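Local coordinates for putative xanthine dehydrogenase YAGS fad-binding subunit (Escherichia coli, PDB 5G5G), which probably oxidises aldehydes in the periplasm as part of a three-subunit enzyme, this chain carrying the molybdenum site with its pterin cytosine dinucleotide cofactor, at residues Ile616-Pro619 against Lys620-Arg623; Met465-Gly469 against Thr470-Thr474. One frame throughout, in Å; residues are numbered along the deposited sequence.

Overall arrangement
Both contacts are turns that lead into a helix, and both hold the same pterin cytosine dinucleotide within the second molybdopterin cofactor-binding domain. Contact 2 comes first along the chain, where the loop after strand 459-462 opens helix 472-484; contact 1 follows where the loop after strand 602-612 opens helix 619-638. Their centres lie about 12 Å apart. The two helix starts pack against each other, N618 ND2 being 3.8 Å from T474 CG2. Each takes a different part of the cofactor: residues 616-623 meet the cytosine, residues 465-474 line the ribose and the pterin, and both reach the ribose O2'. Two stretches far apart in sequence thus each contribute to one pocket.

Contact 1. Residues Ile616-Pro619 against Lys620-Arg623; sequences ILNP and KTAR. With MCN (pterin cytosine dinucleotide), chain Y.
The backbone turns into helix 619-638 here: A622 N donates to N618 O at 2.8 Å, nearly head-on to the carbonyl, and R623 N donates to P619 O at 2.9 Å. N618 is the N-cap. Its CG stands anti to the backbone N (chi1 -179°), which carries OD1 forward over the first turn, where T621 N bonds to OD1 at 3.0 Å, an almost straight bond (166°) that arrives from well above the amide plane. K620 N adds a weak second bond to the same oxygen. The other half of the amide is tied down as well, since ND2 donates to Q478 OE1 and H22 O, so the whole group is fixed in rotation. Cut back to an alanine, this residue would probably leave T621 N without its cap and Q478 OE1 and the H22 carbonyl without a donor, so that the turn would be held less firmly. The same turn also meets the cytosine of the cofactor. L617 N points straight at cytosine N3 (3.0 Å, 175°). N618 N donates to cytosine O2 at 2.9 Å, and two successive peptide N-H groups thus meet two neighbouring acceptors of the base. T621 crosses the N618 side chain at about a right angle, and its OG1 is hydrogen-bonded to the ribose O2' at 2.7 Å. Beyond the pocket, K620 forms a salt bridge with D23, and R623 NH1 bonds to a polar side chain of another protein chain. F674 of strand 669-674 touches both I616 and A622, which also meet each other: I616 CG2 lies 3.7 Å from A622 CB. That same A622 methyl group reaches the base too, with CB 3.7 Å from cytosine O2.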
loop_
_atom_site.group_PDB
_atom_site.type_symbol
_atom_site.label_atom_id
_atom_site.label_comp_id
_atom_site.label_asym_id
_atom_site.label_seq_id
_atom_site.Cartn_x
_atom_site.Cartn_y
_atom_site.Cartn_z
ATOM N N ILE C 616 0.679 24.942 12.674
ATOM C CA ILE C 616 0.019 24.121 11.678
ATOM C C ILE C 616 -0.670 25.000 10.642
ATOM O O ILE C 616 -1.446 25.908 10.972
ATOM C CB ILE C 616 -1.005 23.175 12.351
ATOM C CG1 ILE C 616 -0.263 22.244 13.338
ATOM C CG2 ILE C 616 -1.801 22.434 11.289
ATOM C CD1 ILE C 616 0.701 21.299 12.713
ATOM N N LEU C 617 -0.371 24.740 9.386
ATOM C CA LEU C 617 -0.817 25.558 8.284
ATOM C C LEU C 617 -2.254 25.225 7.822
ATOM O O LEU C 617 -2.996 26.116 7.414
ATOM C CB LEU C 617 0.201 25.494 7.166
ATOM C CG LEU C 617 1.648 25.933 7.482
ATOM C CD1 LEU C 617 2.590 25.804 6.276
ATOM C CD2 LEU C 617 1.684 27.349 8.021
ATOM N N ASN C 618 -2.637 23.962 7.912
ATOM C CA ASN C 618 -4.005 23.545 7.636
ATOM C C ASN C 618 -4.322 22.355 8.489
ATOM O O ASN C 618 -3.821 21.240 8.246
ATOM C CB ASN C 618 -4.182 23.235 6.145
ATOM C CG ASN C 618 -5.575 22.835 5.809
ATOM O OD1 ASN C 618 -6.209 22.064 6.545
ATOM N ND2 ASN C 618 -6.057 23.294 4.643
ATOM N N PRO C 619 -5.112 22.565 9.558
ATOM C CA PRO C 619 -5.277 21.449 10.498
ATOM C C PRO C 619 -5.985 20.238 9.897
ATOM O O PRO C 619 -5.800 19.131 10.399
ATOM C CB PRO C 619 -6.105 22.046 11.613
ATOM C CG PRO C 619 -5.723 23.522 11.591
ATOM C CD PRO C 619 -5.518 23.853 10.138
ATOM N N LYS C 620 -6.772 20.429 8.830
ATOM C CA LYS C 620 -7.460 19.290 8.178
ATOM C C LYS C 620 -6.495 18.430 7.384
ATOM O O LYS C 620 -6.440 17.208 7.554
ATOM C CB LYS C 620 -8.632 19.756 7.302
ATOM C CG LYS C 620 -9.425 18.547 6.757
ATOM C CD LYS C 620 -10.869 18.852 6.438
ATOM C CE LYS C 620 -10.989 19.798 5.303
ATOM N NZ LYS C 620 -12.426 20.077 5.043
ATOM N N THR C 621 -5.679 19.066 6.543
ATOM C CA THR C 621 -4.732 18.287 5.769
ATOM C C THR C 621 -3.593 17.790 6.644
ATOM O O THR C 621 -3.082 16.689 6.405
ATOM C CB THR C 621 -4.214 19.051 4.560
ATOM O OG1 THR C 621 -3.616 20.301 4.965
ATOM C CG2 THR C 621 -5.365 19.405 3.598
ATOM N N ALA C 622 -3.249 18.547 7.694
ATOM C CA ALA C 622 -2.230 18.083 8.665
ATOM C C ALA C 622 -2.767 16.855 9.420
ATOM O O ALA C 622 -2.040 15.868 9.635
ATOM C CB ALA C 622 -1.816 19.174 9.629
ATOM N N ARG C 623 -4.011 16.916 9.860
ATOM C CA ARG C 623 -4.590 15.746 10.505
ATOM C C ARG C 623 -4.557 14.535 9.554
ATOM O O ARG C 623 -4.205 13.439 9.970
ATOM C CB ARG C 623 -5.974 16.005 11.016
ATOM C CG ARG C 623 -6.603 14.742 11.590
ATOM C CD ARG C 623 -7.897 15.026 12.273
ATOM N NE ARG C 623 -8.492 13.763 12.745
ATOM C CZ ARG C 623 -9.167 12.939 11.950
ATOM N NH1 ARG C 623 -9.349 13.239 10.684
ATOM N NH2 ARG C 623 -9.678 11.818 12.435
HETATM N N1 MCN Y . 1.332 20.631 7.177
HETATM C C2 MCN Y . 0.501 21.700 7.742
HETATM N N3 MCN Y . 1.451 22.429 8.689
HETATM C C4 MCN Y . 2.683 22.184 9.105
HETATM C C5 MCN Y . 3.352 21.111 8.290
HETATM C C6 MCN Y . 2.653 20.386 7.468
HETATM O O2 MCN Y . -0.561 21.980 7.534
HETATM N N4 MCN Y . 3.370 22.790 10.007
HETATM C "C1'" MCN Y . 0.535 19.704 6.390
HETATM C C2D MCN Y . 0.182 20.294 4.974
HETATM O "O2'" MCN Y . -1.023 19.702 4.494
HETATM C "C3'" MCN Y . 1.341 19.825 4.254
HETATM C C4D MCN Y . 1.743 18.347 4.700
HETATM O O4D MCN Y . 1.291 18.515 6.129
HETATM O "O3'" MCN Y . 1.280 19.770 2.783
HETATM C "C5'" MCN Y . 3.064 17.847 4.742
HETATM O "O5'" MCN Y . 4.043 18.846 4.908
HETATM P PA MCN Y . 5.462 18.420 5.365
HETATM O O1A MCN Y . 6.374 19.624 5.136
HETATM O O2A MCN Y . 5.398 17.746 6.690
HETATM O O3A MCN Y . 5.899 17.229 4.255
HETATM P PB MCN Y . 6.498 17.539 2.825
HETATM O O1B MCN Y . 7.958 17.662 2.901
HETATM O O2B MCN Y . 5.702 18.621 2.172
HETATM O O3B MCN Y . 6.041 16.215 2.111
HETATM C C10 MCN Y . 6.895 14.998 2.220
HETATM C "C9'" MCN Y . 6.398 14.001 3.205
HETATM C "C8'" MCN Y . 7.524 12.832 3.289
HETATM S "S8'" MCN Y . 9.153 13.216 3.371
HETATM C "C7'" MCN Y . 7.103 11.681 3.096
HETATM S "S7'" MCN Y . 8.212 10.286 2.949
HETATM C "C6'" MCN Y . 5.598 11.287 3.211
HETATM C C7 MCN Y . 4.860 12.602 3.752
HETATM O "O9'" MCN Y . 5.118 13.704 2.980
HETATM N "N5'" MCN Y . 5.181 11.094 1.725
HETATM C C4A MCN Y . 3.720 11.087 1.395
HETATM N "N8'" MCN Y . 3.408 12.355 3.630
HETATM C C4B MCN Y . 2.896 11.854 2.486
HETATM N "N1'" MCN Y . 1.509 11.789 2.353
HETATM C "C2'" MCN Y . 0.882 11.516 1.132
HETATM N "N2'" MCN Y . -0.354 11.439 1.007
HETATM N "N3'" MCN Y . 1.666 10.847 0.233
HETATM C "C4'" MCN Y . 3.044 10.749 0.133
HETATM O "O4'" MCN Y . 3.832 10.230 -0.681
#

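Contact 2. Residues Met465-Gly469 against Thr470-Thr474; sequences MTDIG and TGSYT. With MCN (pterin cytosine dinucleotide), chain Y.
This is a local, buried contact in which D467 gathers the turn that carries the chain from strand 459-462 into helix 472-484. A chi1 of -167° sets the carboxylate opposite its own backbone N and beside the oncoming chain, where it bonds with both oxygens. OD1 takes G469 N at 3.0 Å, nearly along the C-O bond, making an Asx turn, and G471 N at 3.1 Å from above the carboxylate plane (168° at the hydrogen). OD2 accepts from Y473 N at 2.9 Å on its anti side but tilted 32° out of the carboxylate plane, and the Y473 ring edge lies beside it; a water links OD2 to T474 OG1. S472 OG donates to T466 O at 2.8 Å. The cofactor lies against this loop. G469 and G471, both at positive phi, pass close to it, G469 C lying 3.5 Å from pterin N2'. The ribose O2' donates to T470 O at 2.7 Å, T470 CG2 lies 3.3 Å from O9' of the cofactor, and I468 CD1 is 3.3 Å from pterin O4'. The arrangement is an Asx turn leading into a helix, part of the molybdenum cofactor pocket of the xanthine dehydrogenase and aldehyde oxidase family.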
loop_
_atom_site.group_PDB
_atom_site.type_symbol
_atom_site.label_atom_id
_atom_site.label_comp_id
_atom_site.label_asym_id
_atom_site.label_seq_id
_atom_site.Cartn_x
_atom_site.Cartn_y
_atom_site.Cartn_z
ATOM N N MET C 465 7.419 23.029 -6.638
ATOM C CA MET C 465 6.976 22.181 -5.528
ATOM C C MET C 465 5.914 21.185 -5.940
ATOM O O MET C 465 5.104 21.478 -6.815
ATOM C CB MET C 465 6.434 23.062 -4.406
ATOM C CG MET C 465 6.009 22.306 -3.185
ATOM S SD MET C 465 7.366 21.377 -2.427
ATOM C CE MET C 465 6.443 20.550 -1.191
ATOM N N THR C 466 5.953 20.010 -5.342
ATOM C CA THR C 466 4.974 18.943 -5.611
ATOM C C THR C 466 3.948 18.803 -4.502
ATOM O O THR C 466 4.181 19.190 -3.301
ATOM C CB THR C 466 5.703 17.597 -5.825
ATOM O OG1 THR C 466 6.595 17.360 -4.708
ATOM C CG2 THR C 466 6.465 17.634 -7.099
ATOM N N ASP C 467 2.818 18.236 -4.906
ATOM C CA ASP C 467 1.745 17.830 -3.997
ATOM C C ASP C 467 1.575 16.379 -4.216
ATOM O O ASP C 467 1.029 15.953 -5.240
ATOM C CB ASP C 467 0.426 18.611 -4.225
ATOM C CG ASP C 467 -0.578 18.406 -3.088
ATOM O OD1 ASP C 467 -0.538 17.287 -2.479
ATOM O OD2 ASP C 467 -1.342 19.367 -2.811
ATOM N N ILE C 468 2.071 15.570 -3.264
ATOM C CA ILE C 468 2.087 14.085 -3.414
ATOM C C ILE C 468 0.927 13.483 -2.627
ATOM O O ILE C 468 0.927 12.291 -2.323
ATOM C CB ILE C 468 3.446 13.518 -3.020
ATOM C CG1 ILE C 468 3.764 13.815 -1.515
ATOM C CG2 ILE C 468 4.553 14.110 -3.890
ATOM C CD1 ILE C 468 5.084 13.306 -1.030
ATOM N N GLY C 469 -0.071 14.323 -2.319
ATOM C CA GLY C 469 -1.177 14.024 -1.404
ATOM C C GLY C 469 -0.995 14.733 -0.055
ATOM O O GLY C 469 -1.863 14.637 0.839
ATOM N N THR C 470 0.103 15.476 0.065
ATOM C CA THR C 470 0.388 16.214 1.297
ATOM C C THR C 470 -0.568 17.389 1.542
ATOM O O THR C 470 -0.969 17.640 2.678
ATOM C CB THR C 470 1.845 16.664 1.245
ATOM O OG1 THR C 470 2.071 17.066 -0.121
ATOM C CG2 THR C 470 2.802 15.546 1.627
ATOM N N GLY C 471 -0.967 18.082 0.477
ATOM C CA GLY C 471 -1.724 19.358 0.569
ATOM C C GLY C 471 -1.032 20.622 0.131
ATOM O O GLY C 471 -1.574 21.699 0.289
ATOM N N SER C 472 0.142 20.511 -0.484
ATOM C CA SER C 472 0.887 21.658 -0.913
ATOM C C SER C 472 0.045 22.660 -1.733
ATOM O O SER C 472 0.189 23.871 -1.521
ATOM C CB SER C 472 2.086 21.226 -1.727
ATOM O OG SER C 472 2.888 20.270 -1.069
ATOM N N TYR C 473 -0.761 22.187 -2.690
ATOM C CA TYR C 473 -1.617 23.123 -3.473
ATOM C C TYR C 473 -2.338 24.069 -2.509
ATOM O O TYR C 473 -2.356 25.288 -2.710
ATOM C CB TYR C 473 -2.680 22.447 -4.327
ATOM C CG TYR C 473 -2.156 21.877 -5.642
ATOM C CD1 TYR C 473 -1.918 22.728 -6.753
ATOM C CD2 TYR C 473 -1.995 20.482 -5.826
ATOM C CE1 TYR C 473 -1.491 22.216 -7.965
ATOM C CE2 TYR C 473 -1.541 19.988 -7.036
ATOM C CZ TYR C 473 -1.307 20.855 -8.110
ATOM O OH TYR C 473 -0.828 20.364 -9.348
ATOM N N THR C 474 -3.001 23.477 -1.511
ATOM C CA THR C 474 -3.845 24.214 -0.606
ATOM C C THR C 474 -3.092 25.162 0.331
ATOM O O THR C 474 -3.421 26.328 0.430
ATOM C CB THR C 474 -4.719 23.234 0.159
ATOM O OG1 THR C 474 -5.327 22.395 -0.811
ATOM C CG2 THR C 474 -5.742 23.935 0.955
HETATM N N1 MCN Y . 1.332 20.631 7.177
HETATM C C2 MCN Y . 0.501 21.700 7.742
HETATM N N3 MCN Y . 1.451 22.429 8.689
HETATM C C4 MCN Y . 2.683 22.184 9.105
HETATM C C5 MCN Y . 3.352 21.111 8.290
HETATM C C6 MCN Y . 2.653 20.386 7.468
HETATM O O2 MCN Y . -0.561 21.980 7.534
HETATM N N4 MCN Y . 3.370 22.790 10.007
HETATM C "C1'" MCN Y . 0.535 19.704 6.390
HETATM C C2D MCN Y . 0.182 20.294 4.974
HETATM O "O2'" MCN Y . -1.023 19.702 4.494
HETATM C "C3'" MCN Y . 1.341 19.825 4.254
HETATM C C4D MCN Y . 1.743 18.347 4.700
HETATM O O4D MCN Y . 1.291 18.515 6.129
HETATM O "O3'" MCN Y . 1.280 19.770 2.783
HETATM C "C5'" MCN Y . 3.064 17.847 4.742
HETATM O "O5'" MCN Y . 4.043 18.846 4.908
HETATM P PA MCN Y . 5.462 18.420 5.365
HETATM O O1A MCN Y . 6.374 19.624 5.136
HETATM O O2A MCN Y . 5.398 17.746 6.690
HETATM O O3A MCN Y . 5.899 17.229 4.255
HETATM P PB MCN Y . 6.498 17.539 2.825
HETATM O O1B MCN Y . 7.958 17.662 2.901
HETATM O O2B MCN Y . 5.702 18.621 2.172
HETATM O O3B MCN Y . 6.041 16.215 2.111
HETATM C C10 MCN Y . 6.895 14.998 2.220
HETATM C "C9'" MCN Y . 6.398 14.001 3.205
HETATM C "C8'" MCN Y . 7.524 12.832 3.289
HETATM S "S8'" MCN Y . 9.153 13.216 3.371
HETATM C "C7'" MCN Y . 7.103 11.681 3.096
HETATM S "S7'" MCN Y . 8.212 10.286 2.949
HETATM C "C6'" MCN Y . 5.598 11.287 3.211
HETATM C C7 MCN Y . 4.860 12.602 3.752
HETATM O "O9'" MCN Y . 5.118 13.704 2.980
HETATM N "N5'" MCN Y . 5.181 11.094 1.725
HETATM C C4A MCN Y . 3.720 11.087 1.395
HETATM N "N8'" MCN Y . 3.408 12.355 3.630
HETATM C C4B MCN Y . 2.896 11.854 2.486
HETATM N "N1'" MCN Y . 1.509 11.789 2.353
HETATM C "C2'" MCN Y . 0.882 11.516 1.132
HETATM N "N2'" MCN Y . -0.354 11.439 1.007
HETATM N "N3'" MCN Y . 1.666 10.847 0.233
HETATM C "C4'" MCN Y . 3.044 10.749 0.133
HETATM O "O4'" MCN Y . 3.832 10.230 -0.681
HETATM O O HOH W 1 -3.874 20.277 -1.806
#